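Local coordinates for thrombospondin related anonymous protein (Plasmodium falciparum, PDB 4F1J) that probably mediates adhesion of the malaria parasite, its magnesium-binding von Willebrand factor type A domain being the part described here, at residues A[2-6]-A[192-196]; A[59-63]-A[75-79]. All coordinates share one frame; numbering follows the deposited sequence. Where two conformers were deposited one is given.

Contact 1: A[2-6]-A[192-196]; sequences EVCND and MKAVC
With chi1 at -65° in Cys4 and -73° in Cys196, each sulfur stands opposite its own carbonyl carbon and beside its backbone nitrogen, and the two meet in a disulfide, Cys4 SG to Cys196 SG 2.1 Å. The torsion about the S-S bond is 95°, close to the unstrained right angle, so the bridge closes without evident torsional strain. On the helix side the sulfur of Cys4 also meets Met192, 3.4 Å from its carbonyl O and 4.0 Å from CE, which the bends of the methionine chain swing round to it. Val3 leans on the helix a turn before Cys196: its CG2 lies 3.6 Å from Lys193 N, while CB and CG1 rest on the CB and CG of Lys193, whose extended chain crosses the valine at about a right angle and leads its amine away. No direct hydrogen bond joins the segments; one water donates to both Val3 O (2.8 Å) and Lys193 O (2.7 Å). Backbone hydrogen bonds of Cys4 with Gln39 and Asn41 tie down the loop. A disulfide thus staples the lead-in to strand 8-15 onto helix 184-200, joining regions near both ends of this von Willebrand factor A domain construct.

Contact 2: A[59-63]-A[75-79]; sequences KEIIR and ALIII. With SO4 (sulfate ion), chain D.
Ile61 and Ile62, consecutive in the chain, both reach segment 75-79 of helix 72-80, an unusual pairing for a strand, where neighbouring side chains normally point to opposite faces. A classic beta bulge explains it: both residues face Ala51 of strand 47-54, and the backbone turns a corner at Ile61. The tight part of the contact is made of aliphatic branches. Ile61 sends its CD1 to the CD1 of Ile79 (3.7 Å), the two side chains crossing at about a right angle; the bent chain of Ile79, chi2 -52°, brings its terminal methyl close to Ile61. Ile62 is extended, chi2 -180°, and runs past Ile78 to the start of the segment, where its CD1 meets Ala75 CB at 3.9 Å. On the way its CG1 is touched by CG2 of Ile78, also at 3.9 Å, and by CD1 of the same residue. The same CG2 of Ile78 also comes 3.4 Å from Ile61 O, so one methyl meets both isoleucines. Outside the two segments, Ile79 packs on Met34 and Ile37 of helix 22-38, while Ile62 touches Leu49 of strand 47-54.

The other side is polar and looser. Arg63, exposed, does not touch the helix segment; bent at chi3, it presents the edge of its guanidinium to a sulfate ion, probably from the crystallisation liquor. Its NH2 donates to sulfate O2 over 2.8 Å in a nearly straight bond, 166°, and Asp67 N binds the same ion. No hydrogen bond or salt bridge spans the two segments, which implies that their association rests on the burial of hydrocarbon and on the fit of branched side chains, with charge confined to the solvent-facing margin.

Overall arrangement
The two contacts show how one alpha/beta fold secures different places by different chemistry. Contact 2 is the buried one, joining the edge strand 58-62 to helix 72-80 through apolar branches, with its segments only 12 residues apart. Contact 1 is partly buried and bridges 186 residues, using a covalent link and a shared water where the chain begins and nears its end. They hold no element in common: their centres are 20 Å apart, their nearest atoms about 9 Å, and contact 2 is nested in the loop that contact 1 closes. Neither lies at the magnesium sites. Glu2, within segment 2-6 but not touching 192-196, nonetheless forms a salt bridge with Lys72 at the start of helix 72-80.

Contact 1: A[2-6]-A[192-196]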
loop_
_atom_site.group_PDB
_atom_site.type_symbol
_atom_site.label_atom_id
_atom_site.label_comp_id
_atom_site.label_asym_id
_atom_site.label_seq_id
_atom_site.Cartn_x
_atom_site.Cartn_y
_atom_site.Cartn_z
ATOM N N GLU A 2 8.376 -16.592 3.547
ATOM C CA GLU A 2 8.048 -15.113 3.519
ATOM C C GLU A 2 7.326 -14.695 4.793
ATOM O O GLU A 2 6.540 -15.491 5.327
ATOM C CB GLU A 2 7.171 -14.800 2.318
ATOM C CG GLU A 2 7.862 -14.896 0.963
ATOM C CD GLU A 2 7.618 -16.200 0.229
ATOM O OE1 GLU A 2 7.023 -17.132 0.822
ATOM O OE2 GLU A 2 8.004 -16.272 -0.959
ATOM N N VAL A 3 7.556 -13.460 5.272
ATOM C CA VAL A 3 6.945 -13.018 6.539
ATOM C C VAL A 3 5.437 -12.770 6.447
ATOM O O VAL A 3 4.764 -12.710 7.471
ATOM C CB VAL A 3 7.604 -11.747 7.157
ATOM C CG1 VAL A 3 9.084 -11.987 7.436
ATOM C CG2 VAL A 3 7.360 -10.501 6.287
ATOM N N CYS A 4 4.927 -12.596 5.236
ATOM C CA CYS A 4 3.496 -12.524 4.991
ATOM C C CYS A 4 3.066 -13.797 4.287
ATOM O O CYS A 4 3.370 -14.028 3.123
ATOM C CB CYS A 4 3.160 -11.280 4.172
ATOM S SG CYS A 4 3.511 -9.798 5.075
ATOM N N ASN A 5 2.353 -14.642 5.020
ATOM C CA ASN A 5 1.980 -15.950 4.538
ATOM C C ASN A 5 0.644 -16.359 5.154
ATOM O O ASN A 5 0.645 -17.051 6.179
ATOM C CB ASN A 5 3.078 -16.947 4.944
ATOM C CG ASN A 5 2.720 -18.373 4.615
ATOM O OD1 ASN A 5 3.176 -19.310 5.276
ATOM N ND2 ASN A 5 1.902 -18.550 3.593
ATOM N N ASP A 6 -0.461 -15.888 4.575
ATOM C CA ASP A 6 -1.822 -16.216 5.005
ATOM C C ASP A 6 -2.801 -15.930 3.853
ATOM O O ASP A 6 -2.398 -15.455 2.781
ATOM C CB ASP A 6 -2.225 -15.411 6.247
ATOM C CG ASP A 6 -3.270 -16.130 7.117
ATOM O OD1 ASP A 6 -3.985 -17.032 6.618
ATOM O OD2 ASP A 6 -3.343 -15.802 8.327
ATOM N N MET A 192 6.619 -5.082 7.112
ATOM C CA MET A 192 5.696 -6.073 6.571
ATOM C C MET A 192 5.536 -7.257 7.543
ATOM O O MET A 192 4.446 -7.828 7.682
ATOM C CB MET A 192 6.177 -6.571 5.209
ATOM C CG MET A 192 6.041 -5.588 4.090
ATOM S SD MET A 192 4.419 -4.770 3.951
ATOM C CE MET A 192 3.422 -6.133 3.369
ATOM N N LYS A 193 6.612 -7.598 8.244
ATOM C CA LYS A 193 6.518 -8.627 9.284
ATOM C C LYS A 193 5.521 -8.236 10.361
ATOM O O LYS A 193 4.628 -9.033 10.700
ATOM C CB LYS A 193 7.882 -8.928 9.899
ATOM C CG LYS A 193 7.842 -10.139 10.826
ATOM C CD LYS A 193 9.194 -10.399 11.454
ATOM C CE LYS A 193 9.193 -11.699 12.245
ATOM N NZ LYS A 193 10.618 -12.115 12.509
ATOM N N ALA A 194 5.621 -6.999 10.839
ATOM C CA ALA A 194 4.736 -6.457 11.883
ATOM C C ALA A 194 3.295 -6.372 11.406
ATOM O O ALA A 194 2.373 -6.740 12.119
ATOM C CB ALA A 194 5.206 -5.100 12.316
ATOM N N VAL A 195 3.109 -5.839 10.203
ATOM C CA VAL A 195 1.799 -5.748 9.588
ATOM C C VAL A 195 1.135 -7.100 9.504
ATOM O O VAL A 195 -0.020 -7.241 9.880
ATOM C CB VAL A 195 1.892 -5.112 8.175
ATOM C CG1 VAL A 195 0.570 -5.248 7.413
ATOM C CG2 VAL A 195 2.255 -3.639 8.344
ATOM N N CYS A 196 1.863 -8.104 9.017
ATOM C CA CYS A 196 1.251 -9.407 8.801
ATOM C C CYS A 196 0.945 -10.142 10.107
ATOM O O CYS A 196 -0.069 -10.824 10.181
ATOM C CB CYS A 196 2.074 -10.238 7.828
ATOM S SG CYS A 196 1.796 -9.498 6.165
HETATM O O HOH W 1 4.728 -11.641 10.068
#

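Contact 2: A[59-63]-A[75-79]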
loop_
_atom_site.group_PDB
_atom_site.type_symbol
_atom_site.label_atom_id
_atom_site.label_comp_id
_atom_site.label_asym_id
_atom_site.label_seq_id
_atom_site.Cartn_x
_atom_site.Cartn_y
_atom_site.Cartn_z
ATOM N N LYS A 59 -4.738 4.536 -10.600
ATOM C CA LYS A 59 -4.683 3.724 -11.809
ATOM C C LYS A 59 -4.250 2.324 -11.420
ATOM O O LYS A 59 -3.177 2.147 -10.847
ATOM C CB LYS A 59 -3.688 4.318 -12.809
ATOM C CG LYS A 59 -3.534 3.487 -14.063
ATOM C CD LYS A 59 -2.639 4.128 -15.088
ATOM C CE LYS A 59 -2.412 3.153 -16.243
ATOM N NZ LYS A 59 -1.567 3.777 -17.306
ATOM N N GLU A 60 -5.096 1.345 -11.705
ATOM C CA GLU A 60 -4.781 -0.060 -11.431
ATOM C C GLU A 60 -3.608 -0.512 -12.284
ATOM O O GLU A 60 -3.568 -0.239 -13.509
ATOM C CB GLU A 60 -5.991 -0.934 -11.722
ATOM C CG GLU A 60 -5.772 -2.418 -11.406
ATOM C CD GLU A 60 -6.972 -3.265 -11.785
ATOM O OE1 GLU A 60 -8.011 -3.149 -11.108
ATOM O OE2 GLU A 60 -6.879 -4.001 -12.791
ATOM N N ILE A 61 -2.670 -1.217 -11.647
ATOM C CA ILE A 61 -1.542 -1.802 -12.372
ATOM C C ILE A 61 -1.461 -3.338 -12.244
ATOM O O ILE A 61 -0.908 -4.010 -13.122
ATOM C CB ILE A 61 -0.199 -1.126 -12.021
ATOM C CG1 ILE A 61 0.184 -1.317 -10.584
ATOM C CG2 ILE A 61 -0.255 0.406 -12.284
ATOM C CD1 ILE A 61 1.616 -0.910 -10.279
ATOM N N ILE A 62 -1.995 -3.886 -11.164
ATOM C CA ILE A 62 -2.115 -5.346 -11.022
ATOM C C ILE A 62 -3.530 -5.661 -10.593
ATOM O O ILE A 62 -3.955 -5.271 -9.528
ATOM C CB ILE A 62 -1.128 -5.928 -9.980
ATOM C CG1 ILE A 62 0.339 -5.702 -10.408
ATOM C CG2 ILE A 62 -1.395 -7.431 -9.764
ATOM C CD1 ILE A 62 1.400 -6.266 -9.417
ATOM N N ARG A 63 -4.256 -6.394 -11.431
ATOM C CA ARG A 63 -5.644 -6.762 -11.161
ATOM C C ARG A 63 -5.718 -7.841 -10.088
ATOM O O ARG A 63 -4.992 -8.839 -10.136
ATOM C CB ARG A 63 -6.290 -7.254 -12.459
ATOM C CG ARG A 63 -7.681 -7.823 -12.267
ATOM C CD ARG A 63 -8.340 -8.148 -13.597
ATOM N NE ARG A 63 -7.770 -9.361 -14.190
ATOM C CZ ARG A 63 -8.116 -10.607 -13.889
ATOM N NH1 ARG A 63 -9.066 -10.874 -13.013
ATOM N NH2 ARG A 63 -7.519 -11.618 -14.501
ATOM N N ALA A 75 4.375 -10.321 -10.888
ATOM C CA ALA A 75 4.093 -9.058 -10.204
ATOM C C ALA A 75 5.303 -8.129 -10.291
ATOM O O ALA A 75 5.164 -6.935 -10.548
ATOM C CB ALA A 75 3.707 -9.316 -8.751
ATOM N N LEU A 76 6.487 -8.695 -10.124
ATOM C CA LEU A 76 7.727 -7.903 -10.130
ATOM C C LEU A 76 8.037 -7.294 -11.505
ATOM O O LEU A 76 8.551 -6.172 -11.567
ATOM C CB LEU A 76 8.909 -8.731 -9.617
ATOM C CG LEU A 76 8.881 -9.059 -8.122
ATOM C CD1 LEU A 76 10.013 -10.016 -7.696
ATOM C CD2 LEU A 76 8.898 -7.792 -7.279
ATOM N N ILE A 77 7.743 -8.014 -12.592
ATOM C CA ILE A 77 7.815 -7.465 -13.970
ATOM C C ILE A 77 6.974 -6.202 -14.118
ATOM O O ILE A 77 7.403 -5.190 -14.719
ATOM C CB ILE A 77 7.264 -8.469 -15.028
ATOM C CG1 ILE A 77 8.287 -9.552 -15.340
ATOM C CG2 ILE A 77 6.844 -7.750 -16.324
ATOM C CD1 ILE A 77 7.714 -10.672 -16.189
ATOM N N ILE A 78 5.748 -6.251 -13.591
ATOM C CA ILE A 78 4.848 -5.128 -13.720
ATOM C C ILE A 78 5.346 -3.955 -12.890
ATOM O O ILE A 78 5.318 -2.802 -13.351
ATOM C CB ILE A 78 3.395 -5.501 -13.372
ATOM C CG1 ILE A 78 2.850 -6.495 -14.390
ATOM C CG2 ILE A 78 2.504 -4.237 -13.280
ATOM C CD1 ILE A 78 1.606 -7.227 -13.918
ATOM N N ILE A 79 5.821 -4.219 -11.679
ATOM C CA ILE A 79 6.321 -3.146 -10.853
ATOM C C ILE A 79 7.534 -2.510 -11.520
ATOM O O ILE A 79 7.631 -1.289 -11.588
ATOM C CB ILE A 79 6.650 -3.609 -9.425
ATOM C CG1 ILE A 79 5.365 -4.032 -8.689
ATOM C CG2 ILE A 79 7.385 -2.490 -8.675
ATOM C CD1 ILE A 79 4.231 -2.983 -8.715
HETATM S S SO4 D . -4.402 -11.936 -16.568
HETATM O O1 SO4 D . -4.013 -12.449 -17.886
HETATM O O2 SO4 D . -5.757 -11.401 -16.683
HETATM O O3 SO4 D . -4.298 -13.003 -15.573
HETATM O O4 SO4 D . -3.507 -10.812 -16.263
#